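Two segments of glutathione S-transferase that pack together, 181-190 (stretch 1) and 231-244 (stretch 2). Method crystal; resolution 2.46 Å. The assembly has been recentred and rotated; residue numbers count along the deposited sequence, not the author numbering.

Stretch 1 181-190: GFGQIAKWLS
Stretch 2 231-244: DFETWDDGKWAKQL

A helix entering from earlier in the chain runs through 181-188. A helix also runs through 239-244 and continues later in the chain. Their axes cross nearly at right angles, at 88°, with a closest approach of 10.5 Å. The CA atoms of Ala 186 and Asp 236 mark the register, 7.1 Å apart. A type I turn spans Phe 232 to Trp 235. Trp 235 has phi/psi -65/143. Phi is then positive at Asp 236 (51/53), Asp 237 (54/39) and Gly 238 (70/17), with regular helical angles from Lys 239. The contact buries 410 Å². No hydrogen bond crosses it; the contacts are mostly aromatic and apolar packing.

Phe 182 (m, chi2 84°) is the main bump of the first helix. It fills a hollow lined by Phe 232, Trp 235 and Trp 240. Phe 232 (t, chi2 -79°) turns its edge to the face of Phe 182. The planes lie at 84°, and Phe 182 CZ is 3.7 Å from Phe 232 CZ. Phe 182 in turn presents its edge to the face of the five-membered ring of Trp 240, with planes at 66° and Phe 182 CD2 3.6 Å from Trp 240 CE2. The edge of Trp 235 (m, chi2 1°) closes in more loosely, Trp 235 CZ3 lying 4.2 Å from Phe 182 CD1.

Trp 240 (m, chi2 120°) is the answering bump. Trp 240 NE1 donates to OD2 of Asp 236 (m, chi2 -64°) at 2.8 Å, which ties the indole to its own stretch. The six-membered ring reaches the backbone of the first helix. Trp 240 CZ2 is 3.0 Å from Phe 182 O. CG2 of Ile 185 (m, t) touches Trp 240 CH2 at 3.6 Å.

Ala 186 CB points toward the second stretch, 3.7 Å from Asp 236 OD1. Further along, Leu 189 (m, t) sets Leu 189 CD1 4.1 Å from CD of Lys 239 (t, t, m, m), near Gln 243 (m, t, chi3 -33°).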

# COMPACT_ATOMS: atom_id res chain seq x y z
N GLY A 181 -4.36 -9.46 -7.88
CA GLY A 181 -3.30 -8.69 -7.26
C GLY A 181 -2.51 -7.88 -8.27
O GLY A 181 -2.31 -6.67 -8.10
N PHE A 182 -2.05 -8.53 -9.33
CA PHE A 182 -1.35 -7.76 -10.35
C PHE A 182 -2.28 -6.79 -11.08
O PHE A 182 -1.80 -5.79 -11.61
CB PHE A 182 -0.67 -8.70 -11.34
CG PHE A 182 0.57 -9.29 -10.80
CD1 PHE A 182 0.52 -10.43 -10.00
CD2 PHE A 182 1.81 -8.70 -11.05
CE1 PHE A 182 1.67 -10.98 -9.49
CE2 PHE A 182 2.97 -9.24 -10.54
CZ PHE A 182 2.90 -10.37 -9.75
N GLY A 183 -3.59 -7.05 -11.10
CA GLY A 183 -4.51 -6.12 -11.73
C GLY A 183 -4.61 -4.81 -10.98
O GLY A 183 -4.87 -3.77 -11.58
N GLN A 184 -4.40 -4.85 -9.67
CA GLN A 184 -4.34 -3.61 -8.92
C GLN A 184 -3.06 -2.86 -9.23
O GLN A 184 -3.06 -1.63 -9.30
CB GLN A 184 -4.44 -3.90 -7.44
CG GLN A 184 -5.68 -4.63 -7.07
CD GLN A 184 -5.58 -5.15 -5.66
OE1 GLN A 184 -5.37 -6.34 -5.43
NE2 GLN A 184 -5.70 -4.24 -4.69
N ILE A 185 -1.96 -3.58 -9.43
CA ILE A 185 -0.74 -2.86 -9.78
C ILE A 185 -0.93 -2.17 -11.12
O ILE A 185 -0.61 -0.98 -11.27
CB ILE A 185 0.48 -3.80 -9.78
CG1 ILE A 185 0.63 -4.51 -8.44
CG2 ILE A 185 1.77 -2.99 -10.06
CD1 ILE A 185 2.00 -5.18 -8.28
N ALA A 186 -1.51 -2.89 -12.09
CA ALA A 186 -1.74 -2.31 -13.40
C ALA A 186 -2.59 -1.05 -13.30
O ALA A 186 -2.26 -0.03 -13.90
CB ALA A 186 -2.39 -3.34 -14.33
N LYS A 187 -3.67 -1.10 -12.51
CA LYS A 187 -4.50 0.08 -12.32
C LYS A 187 -3.71 1.21 -11.65
O LYS A 187 -3.83 2.37 -12.05
CB LYS A 187 -5.77 -0.28 -11.55
CG LYS A 187 -6.95 -0.72 -12.45
CD LYS A 187 -7.03 0.16 -13.74
CE LYS A 187 -8.46 0.52 -14.16
NZ LYS A 187 -8.52 1.80 -14.96
N TRP A 188 -2.86 0.89 -10.66
CA TRP A 188 -2.01 1.93 -10.08
C TRP A 188 -1.15 2.61 -11.14
O TRP A 188 -0.94 3.82 -11.08
CB TRP A 188 -1.10 1.35 -9.00
CG TRP A 188 -1.80 0.68 -7.92
CD1 TRP A 188 -3.12 0.77 -7.61
CD2 TRP A 188 -1.22 -0.23 -6.98
NE1 TRP A 188 -3.40 -0.03 -6.53
CE2 TRP A 188 -2.25 -0.66 -6.12
CE3 TRP A 188 0.07 -0.73 -6.78
CZ2 TRP A 188 -2.03 -1.55 -5.09
CZ3 TRP A 188 0.28 -1.63 -5.76
CH2 TRP A 188 -0.76 -2.03 -4.92
N LEU A 189 -0.62 1.83 -12.09
CA LEU A 189 0.32 2.32 -13.08
C LEU A 189 -0.35 3.10 -14.20
O LEU A 189 0.37 3.71 -15.00
CB LEU A 189 1.11 1.16 -13.70
CG LEU A 189 2.16 0.69 -12.72
CD1 LEU A 189 2.81 -0.62 -13.20
CD2 LEU A 189 3.19 1.82 -12.54
N SER A 190 -1.69 3.09 -14.26
CA SER A 190 -2.46 3.83 -15.25
C SER A 190 -3.53 4.70 -14.60
O SER A 190 -4.51 5.08 -15.26
CB SER A 190 -3.09 2.86 -16.24
OG SER A 190 -4.00 2.04 -15.53
N ASP A 231 1.08 -18.26 -19.72
CA ASP A 231 -0.16 -17.52 -19.50
C ASP A 231 0.10 -16.21 -18.77
O ASP A 231 -0.51 -15.18 -19.09
CB ASP A 231 -1.14 -18.37 -18.69
CG ASP A 231 -2.41 -17.62 -18.32
OD1 ASP A 231 -3.12 -17.12 -19.23
OD2 ASP A 231 -2.71 -17.52 -17.10
N PHE A 232 1.00 -16.23 -17.79
CA PHE A 232 1.30 -15.03 -17.01
C PHE A 232 1.73 -13.88 -17.90
O PHE A 232 1.40 -12.72 -17.63
CB PHE A 232 2.39 -15.33 -15.97
CG PHE A 232 2.52 -14.29 -14.88
CD1 PHE A 232 3.19 -13.10 -15.11
CD2 PHE A 232 2.00 -14.51 -13.62
CE1 PHE A 232 3.32 -12.16 -14.12
CE2 PHE A 232 2.15 -13.57 -12.61
CZ PHE A 232 2.80 -12.39 -12.87
N GLU A 233 2.50 -14.17 -18.96
CA GLU A 233 2.99 -13.04 -19.73
C GLU A 233 1.95 -12.46 -20.67
O GLU A 233 2.25 -11.47 -21.35
CB GLU A 233 4.27 -13.39 -20.51
CG GLU A 233 4.60 -14.83 -20.79
CD GLU A 233 5.95 -14.96 -21.46
OE1 GLU A 233 6.97 -14.57 -20.85
OE2 GLU A 233 5.98 -15.40 -22.62
N THR A 234 0.74 -13.03 -20.74
CA THR A 234 -0.34 -12.37 -21.46
C THR A 234 -1.16 -11.45 -20.58
O THR A 234 -2.03 -10.73 -21.09
CB THR A 234 -1.27 -13.38 -22.10
OG1 THR A 234 -2.22 -13.83 -21.11
CG2 THR A 234 -0.49 -14.57 -22.64
N TRP A 235 -0.95 -11.48 -19.27
CA TRP A 235 -1.78 -10.69 -18.38
C TRP A 235 -1.58 -9.20 -18.63
O TRP A 235 -0.46 -8.74 -18.88
CB TRP A 235 -1.45 -10.99 -16.92
CG TRP A 235 -1.78 -12.35 -16.46
CD1 TRP A 235 -2.31 -13.37 -17.20
CD2 TRP A 235 -1.59 -12.86 -15.14
NE1 TRP A 235 -2.46 -14.48 -16.41
CE2 TRP A 235 -2.03 -14.19 -15.15
CE3 TRP A 235 -1.09 -12.31 -13.95
CZ2 TRP A 235 -1.99 -14.99 -14.00
CZ3 TRP A 235 -1.05 -13.10 -12.82
CH2 TRP A 235 -1.49 -14.43 -12.85
N ASP A 236 -2.68 -8.45 -18.53
CA ASP A 236 -2.64 -6.99 -18.62
C ASP A 236 -1.88 -6.55 -19.86
O ASP A 236 -0.93 -5.77 -19.79
CB ASP A 236 -2.01 -6.38 -17.36
CG ASP A 236 -2.77 -6.72 -16.10
OD1 ASP A 236 -3.95 -6.29 -15.98
OD2 ASP A 236 -2.19 -7.42 -15.23
N ASP A 237 -2.31 -7.09 -21.01
CA ASP A 237 -1.72 -6.73 -22.29
C ASP A 237 -0.20 -6.91 -22.25
O ASP A 237 0.57 -6.10 -22.76
CB ASP A 237 -2.11 -5.29 -22.67
CG ASP A 237 -1.83 -4.97 -24.13
OD1 ASP A 237 -2.59 -5.46 -25.01
OD2 ASP A 237 -0.87 -4.21 -24.40
N GLY A 238 0.22 -7.99 -21.57
CA GLY A 238 1.61 -8.35 -21.41
C GLY A 238 2.42 -7.44 -20.52
O GLY A 238 3.66 -7.52 -20.56
N LYS A 239 1.78 -6.61 -19.69
CA LYS A 239 2.52 -5.57 -18.96
C LYS A 239 3.69 -6.15 -18.18
O LYS A 239 4.77 -5.54 -18.12
CB LYS A 239 1.59 -4.80 -18.02
CG LYS A 239 2.32 -3.72 -17.21
CD LYS A 239 1.38 -2.93 -16.31
CE LYS A 239 0.45 -2.04 -17.13
NZ LYS A 239 1.15 -0.97 -17.89
N TRP A 240 3.51 -7.32 -17.57
CA TRP A 240 4.56 -7.83 -16.70
C TRP A 240 5.71 -8.41 -17.51
O TRP A 240 6.88 -8.25 -17.13
CB TRP A 240 3.97 -8.85 -15.75
CG TRP A 240 2.67 -8.33 -15.21
CD1 TRP A 240 1.42 -8.90 -15.33
CD2 TRP A 240 2.48 -7.10 -14.49
NE1 TRP A 240 0.48 -8.11 -14.71
CE2 TRP A 240 1.11 -7.00 -14.19
CE3 TRP A 240 3.35 -6.09 -14.05
CZ2 TRP A 240 0.58 -5.91 -13.48
CZ3 TRP A 240 2.82 -5.01 -13.35
CH2 TRP A 240 1.45 -4.93 -13.08
N ALA A 241 5.39 -9.04 -18.64
CA ALA A 241 6.44 -9.49 -19.55
C ALA A 241 7.29 -8.32 -20.00
O ALA A 241 8.52 -8.42 -20.04
CB ALA A 241 5.82 -10.21 -20.75
N LYS A 242 6.65 -7.19 -20.27
CA LYS A 242 7.39 -6.02 -20.75
C LYS A 242 8.34 -5.48 -19.70
O LYS A 242 9.49 -5.12 -20.01
CB LYS A 242 6.40 -4.96 -21.22
CG LYS A 242 5.49 -5.48 -22.33
CD LYS A 242 4.41 -4.51 -22.74
CE LYS A 242 3.51 -5.13 -23.82
NZ LYS A 242 2.28 -4.32 -24.06
N GLN A 243 7.92 -5.43 -18.44
CA GLN A 243 8.86 -5.02 -17.40
C GLN A 243 10.04 -5.97 -17.33
O GLN A 243 11.19 -5.52 -17.17
CB GLN A 243 8.17 -4.95 -16.05
CG GLN A 243 7.27 -3.77 -15.99
CD GLN A 243 6.42 -3.80 -14.76
OE1 GLN A 243 6.05 -4.87 -14.29
NE2 GLN A 243 6.08 -2.62 -14.25
N LEU A 244 9.79 -7.28 -17.44
CA LEU A 244 10.90 -8.23 -17.46
C LEU A 244 11.87 -7.89 -18.58
O LEU A 244 13.08 -7.84 -18.36
CB LEU A 244 10.36 -9.65 -17.60
CG LEU A 244 9.97 -10.33 -16.30
CD1 LEU A 244 9.89 -11.84 -16.48
CD2 LEU A 244 10.98 -9.98 -15.26